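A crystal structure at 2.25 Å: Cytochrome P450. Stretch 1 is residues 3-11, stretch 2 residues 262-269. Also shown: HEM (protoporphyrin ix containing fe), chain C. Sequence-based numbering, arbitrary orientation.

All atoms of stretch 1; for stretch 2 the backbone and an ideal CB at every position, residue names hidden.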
# COMPACT_ATOMS: atom_id res chain seq x y z
N LYS A 3 -13.82 -14.48 10.39
CA LYS A 3 -12.61 -14.85 9.63
C LYS A 3 -11.97 -13.68 8.83
O LYS A 3 -10.73 -13.54 8.84
CB LYS A 3 -12.86 -16.01 8.68
CG LYS A 3 -12.96 -17.39 9.30
CD LYS A 3 -13.25 -18.42 8.20
CE LYS A 3 -13.92 -19.70 8.72
NZ LYS A 3 -14.79 -20.30 7.66
N SER A 4 -12.80 -12.85 8.19
CA SER A 4 -12.34 -11.63 7.50
C SER A 4 -12.20 -10.42 8.39
O SER A 4 -11.91 -9.34 7.91
CB SER A 4 -13.26 -11.25 6.31
OG SER A 4 -14.56 -10.89 6.71
N GLU A 5 -12.37 -10.58 9.69
CA GLU A 5 -12.22 -9.47 10.62
C GLU A 5 -10.75 -9.12 10.81
O GLU A 5 -9.96 -10.02 10.97
CB GLU A 5 -12.84 -9.84 11.96
CG GLU A 5 -12.71 -8.77 13.06
CD GLU A 5 -13.73 -8.93 14.21
OE1 GLU A 5 -14.62 -9.83 14.12
OE2 GLU A 5 -13.62 -8.14 15.21
N LEU A 6 -10.42 -7.82 10.85
CA LEU A 6 -9.13 -7.34 11.34
C LEU A 6 -9.37 -6.55 12.62
O LEU A 6 -9.81 -5.40 12.57
CB LEU A 6 -8.40 -6.44 10.33
CG LEU A 6 -7.59 -7.17 9.24
CD1 LEU A 6 -8.52 -8.01 8.40
CD2 LEU A 6 -6.80 -6.19 8.37
N PRO A 7 -9.10 -7.18 13.78
CA PRO A 7 -9.27 -6.51 15.05
C PRO A 7 -8.34 -5.33 15.17
O PRO A 7 -7.34 -5.27 14.47
CB PRO A 7 -8.86 -7.58 16.08
CG PRO A 7 -8.97 -8.87 15.38
CD PRO A 7 -8.65 -8.57 13.94
N ASP A 8 -8.68 -4.42 16.07
CA ASP A 8 -7.91 -3.24 16.36
C ASP A 8 -7.12 -3.49 17.65
O ASP A 8 -7.63 -3.24 18.74
CB ASP A 8 -8.86 -2.04 16.50
CG ASP A 8 -8.16 -0.73 16.89
OD1 ASP A 8 -6.97 -0.58 16.62
OD2 ASP A 8 -8.82 0.17 17.45
N PRO A 9 -5.85 -3.92 17.54
CA PRO A 9 -5.06 -4.14 18.76
C PRO A 9 -4.64 -2.88 19.49
O PRO A 9 -4.07 -2.97 20.56
CB PRO A 9 -3.79 -4.80 18.22
CG PRO A 9 -3.61 -4.13 16.90
CD PRO A 9 -5.01 -4.08 16.33
N PHE A 10 -4.87 -1.70 18.90
CA PHE A 10 -4.34 -0.43 19.45
C PHE A 10 -5.30 0.34 20.36
O PHE A 10 -4.96 1.42 20.87
CB PHE A 10 -3.94 0.51 18.29
CG PHE A 10 -3.00 -0.12 17.31
CD1 PHE A 10 -1.64 -0.19 17.59
CD2 PHE A 10 -3.47 -0.66 16.12
CE1 PHE A 10 -0.77 -0.79 16.70
CE2 PHE A 10 -2.60 -1.26 15.23
CZ PHE A 10 -1.24 -1.32 15.52
N GLU A 11 -6.50 -0.22 20.55
CA GLU A 11 -7.63 0.51 21.16
C GLU A 11 -7.42 1.04 22.57
O GLU A 11 -7.62 2.23 22.82
CB GLU A 11 -8.87 -0.38 21.17
CG GLU A 11 -10.13 0.34 21.60
CD GLU A 11 -11.37 -0.56 21.45
OE1 GLU A 11 -11.38 -1.51 20.63
OE2 GLU A 11 -12.37 -0.34 22.17
N UNK A 262 -9.51 2.16 4.48
CA UNK A 262 -9.55 2.59 5.88
C UNK A 262 -9.45 1.41 6.87
O UNK A 262 -8.63 1.39 7.80
CB UNK A 262 -10.84 3.37 6.14
N UNK A 263 -10.37 0.48 6.68
CA UNK A 263 -10.55 -0.60 7.58
C UNK A 263 -9.38 -1.55 7.49
O UNK A 263 -8.84 -1.93 8.52
CB UNK A 263 -11.87 -1.32 7.30
N UNK A 264 -8.97 -1.95 6.29
CA UNK A 264 -7.81 -2.85 6.17
C UNK A 264 -6.45 -2.20 6.42
O UNK A 264 -5.54 -2.86 6.91
CB UNK A 264 -7.80 -3.47 4.77
N UNK A 265 -6.33 -0.92 6.12
CA UNK A 265 -5.07 -0.15 6.32
C UNK A 265 -3.82 -0.98 6.05
O UNK A 265 -2.99 -1.17 6.92
CB UNK A 265 -5.01 0.39 7.75
N UNK A 266 -3.67 -1.46 4.81
CA UNK A 266 -2.64 -2.42 4.44
C UNK A 266 -1.22 -1.97 4.70
O UNK A 266 -0.36 -2.83 4.90
CB UNK A 266 -2.78 -2.76 2.96
N UNK A 267 -0.96 -0.67 4.73
CA UNK A 267 0.30 -0.19 5.32
C UNK A 267 0.03 0.30 6.73
O UNK A 267 -0.53 1.38 6.96
CB UNK A 267 0.92 0.92 4.47
N UNK A 268 0.47 -0.49 7.69
CA UNK A 268 0.13 -0.30 9.09
C UNK A 268 0.66 0.99 9.64
O UNK A 268 -0.07 1.74 10.31
CB UNK A 268 0.66 -1.47 9.93
N UNK A 269 1.90 1.29 9.32
CA UNK A 269 2.58 2.44 9.94
C UNK A 269 3.82 2.79 9.16
O UNK A 269 4.28 2.02 8.35
CB UNK A 269 2.94 2.15 11.40
CHA HEM C . 3.40 6.37 0.00
CHB HEM C . -0.05 3.28 1.40
CHC HEM C . -0.05 1.26 -2.97
CHD HEM C . 3.78 3.89 -4.15
C1A HEM C . 2.44 5.71 0.75
C2A HEM C . 2.09 6.03 2.09
C3A HEM C . 1.14 5.18 2.45
C4A HEM C . 0.88 4.31 1.38
CMA HEM C . 0.48 5.19 3.79
CAA HEM C . 2.62 7.16 2.98
CBA HEM C . 4.01 6.80 3.49
CGA HEM C . 4.61 7.94 4.29
O1A HEM C . 5.83 7.99 4.41
O2A HEM C . 3.93 8.83 4.82
C1B HEM C . -0.34 2.47 0.33
C2B HEM C . -1.43 1.57 0.35
C3B HEM C . -1.44 0.96 -0.88
C4B HEM C . -0.31 1.57 -1.64
CMB HEM C . -2.33 1.30 1.52
CAB HEM C . -2.32 -0.03 -1.50
CBB HEM C . -3.48 -0.43 -1.01
C1C HEM C . 0.99 1.79 -3.69
C2C HEM C . 1.40 1.35 -4.95
C3C HEM C . 2.53 2.06 -5.28
C4C HEM C . 2.77 2.95 -4.20
CMC HEM C . 0.74 0.31 -5.80
CAC HEM C . 3.32 2.00 -6.51
CBC HEM C . 3.12 1.21 -7.57
C1D HEM C . 3.93 4.82 -3.11
C2D HEM C . 4.94 5.88 -3.16
C3D HEM C . 4.84 6.60 -2.03
C4D HEM C . 3.79 5.92 -1.26
CMD HEM C . 5.85 6.13 -4.32
CAD HEM C . 5.67 7.80 -1.64
CBD HEM C . 5.02 9.17 -1.89
CGD HEM C . 5.98 10.31 -1.52
O1D HEM C . 7.03 10.08 -0.82
O2D HEM C . 5.79 11.52 -1.89
NA HEM C . 1.71 4.61 0.33
NB HEM C . 0.29 2.43 -0.85
NC HEM C . 1.83 2.73 -3.22
ND HEM C . 3.27 4.90 -1.96
FE HEM C . 1.85 3.75 -1.42

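Position 262 lies in the last turn of a helix (phi/psi -58/-55), and its ideal CB has nothing of stretch 1 within 5.5 Å. Nothing visible constrains the choice; any helix-compatible side chain would serve. It is Arg262, whose nearest approach to stretch 1 is 8.6 Å, from Arg262 NH1 to Asp8 OD2, and which hydrogen-bonds elsewhere in the structure.

Position 263 is still helical (-70/-49). CA-to-CB points sideways, and again no stretch 1 atom lies within 5.5 Å of the ideal CB, so a small residue would leave the gap unfilled. Across that gap stretch 1 presents the backbone N of Leu6 with its hydrogen to give, and beside it the Leu6 CB. Tyr is long enough to bring an acceptor to that N; Phe or Trp could fill the space without taking the hydrogen. The residue is Tyr263. With chi1 at 179° (t) its ring reaches the far side, and Leu6 N donates to Tyr263 OH at 3.1 Å with an N-H...acceptor angle of 154°. On the way, Tyr263 CE2 passes 4.3 Å from Leu6 CB, and Tyr263 OH lies 3.8 Å from Glu5 CG.

Position 264 ends the helix (-73/-30) and forms the nearest CA pair with Leu6. Its CB points sideways, but the ideal CB is 4.6 Å from Leu6 CD2, an apolar surface that favours Leu, Ile, Met or Phe. Phe264 takes the place. Chi1 of -61° (m) brings its ring edge to the leucine, with Leu6 CD2 4.0 Å from Phe264 CD1; Ser4 O also lies near the ring plane, 4.4 Å from Phe264 CE1.

Position 265 leaves helical angles with positive phi (36/61), where Gly, Asn or Asp would be natural candidates; stretch 1 is out of range of the ideal CB. Ser265 is found, its OG donating to Arg262 O at 2.7 Å.

At 266, CB points away from stretch 1 on the heme side, so many residues are possible; phi of -59° also allows proline. Pro266 CD comes 3.8 Å from HEM CMB.

Position 267 (-100/107) is out of reach of stretch 1 but close to the porphyrin, so an apolar residue fits. Leu267 CD2 packs 3.7 Å from HEM C3A.

At 268 the CB points toward stretch 1, where the Phe10 ring offers an apolar surface beyond 5.5 Å; Val, Thr, Ile or Leu could extend to it. Thr268 does so modestly, its CG2 4.4 Å from Phe10 CZ.

Position 269 is extended (-165/165) and also points toward stretch 1, but without contact, leaving the choice wide. Gln269 OE1 stays 6.1 Å from Phe10 CE1, and the side chain hydrogen-bonds elsewhere in the structure.

Stretch 2 262-269: RYFSPLTQ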
# COMPACT_ATOMS: atom_id res chain seq x y z
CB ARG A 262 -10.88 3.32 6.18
CG ARG A 262 -10.97 3.90 7.59
CD ARG A 262 -12.39 4.33 7.95
NE ARG A 262 -13.33 3.20 8.04
CZ ARG A 262 -13.45 2.44 9.11
NH1 ARG A 262 -12.72 2.67 10.19
NH2 ARG A 262 -14.29 1.42 9.09
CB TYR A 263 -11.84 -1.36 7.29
CG TYR A 263 -12.06 -2.53 8.23
CD1 TYR A 263 -12.56 -2.34 9.50
CD2 TYR A 263 -11.80 -3.83 7.81
CE1 TYR A 263 -12.78 -3.42 10.35
CE2 TYR A 263 -12.02 -4.92 8.63
CZ TYR A 263 -12.50 -4.71 9.92
OH TYR A 263 -12.70 -5.77 10.76
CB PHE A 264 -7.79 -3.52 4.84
CG PHE A 264 -8.99 -4.37 4.58
CD1 PHE A 264 -9.44 -5.27 5.53
CD2 PHE A 264 -9.62 -4.33 3.37
CE1 PHE A 264 -10.54 -6.07 5.29
CE2 PHE A 264 -10.72 -5.14 3.15
CZ PHE A 264 -11.19 -5.97 4.10
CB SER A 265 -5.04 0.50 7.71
OG SER A 265 -5.95 1.61 7.81
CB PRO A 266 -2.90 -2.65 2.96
CG PRO A 266 -4.27 -2.14 2.71
CD PRO A 266 -4.42 -1.00 3.63
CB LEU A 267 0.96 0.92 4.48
CG LEU A 267 2.38 1.38 4.92
CD1 LEU A 267 3.34 0.22 4.99
CD2 LEU A 267 2.95 2.38 3.94
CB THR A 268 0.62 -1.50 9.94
OG1 THR A 268 -0.09 -2.67 9.52
CG2 THR A 268 0.34 -1.29 11.39
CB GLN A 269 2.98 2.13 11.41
CG GLN A 269 4.00 1.00 11.55
CD GLN A 269 4.46 0.72 12.99
OE1 GLN A 269 4.21 1.50 13.92
NE2 GLN A 269 5.16 -0.40 13.16
O HOH W 1 3.14 2.22 -0.38
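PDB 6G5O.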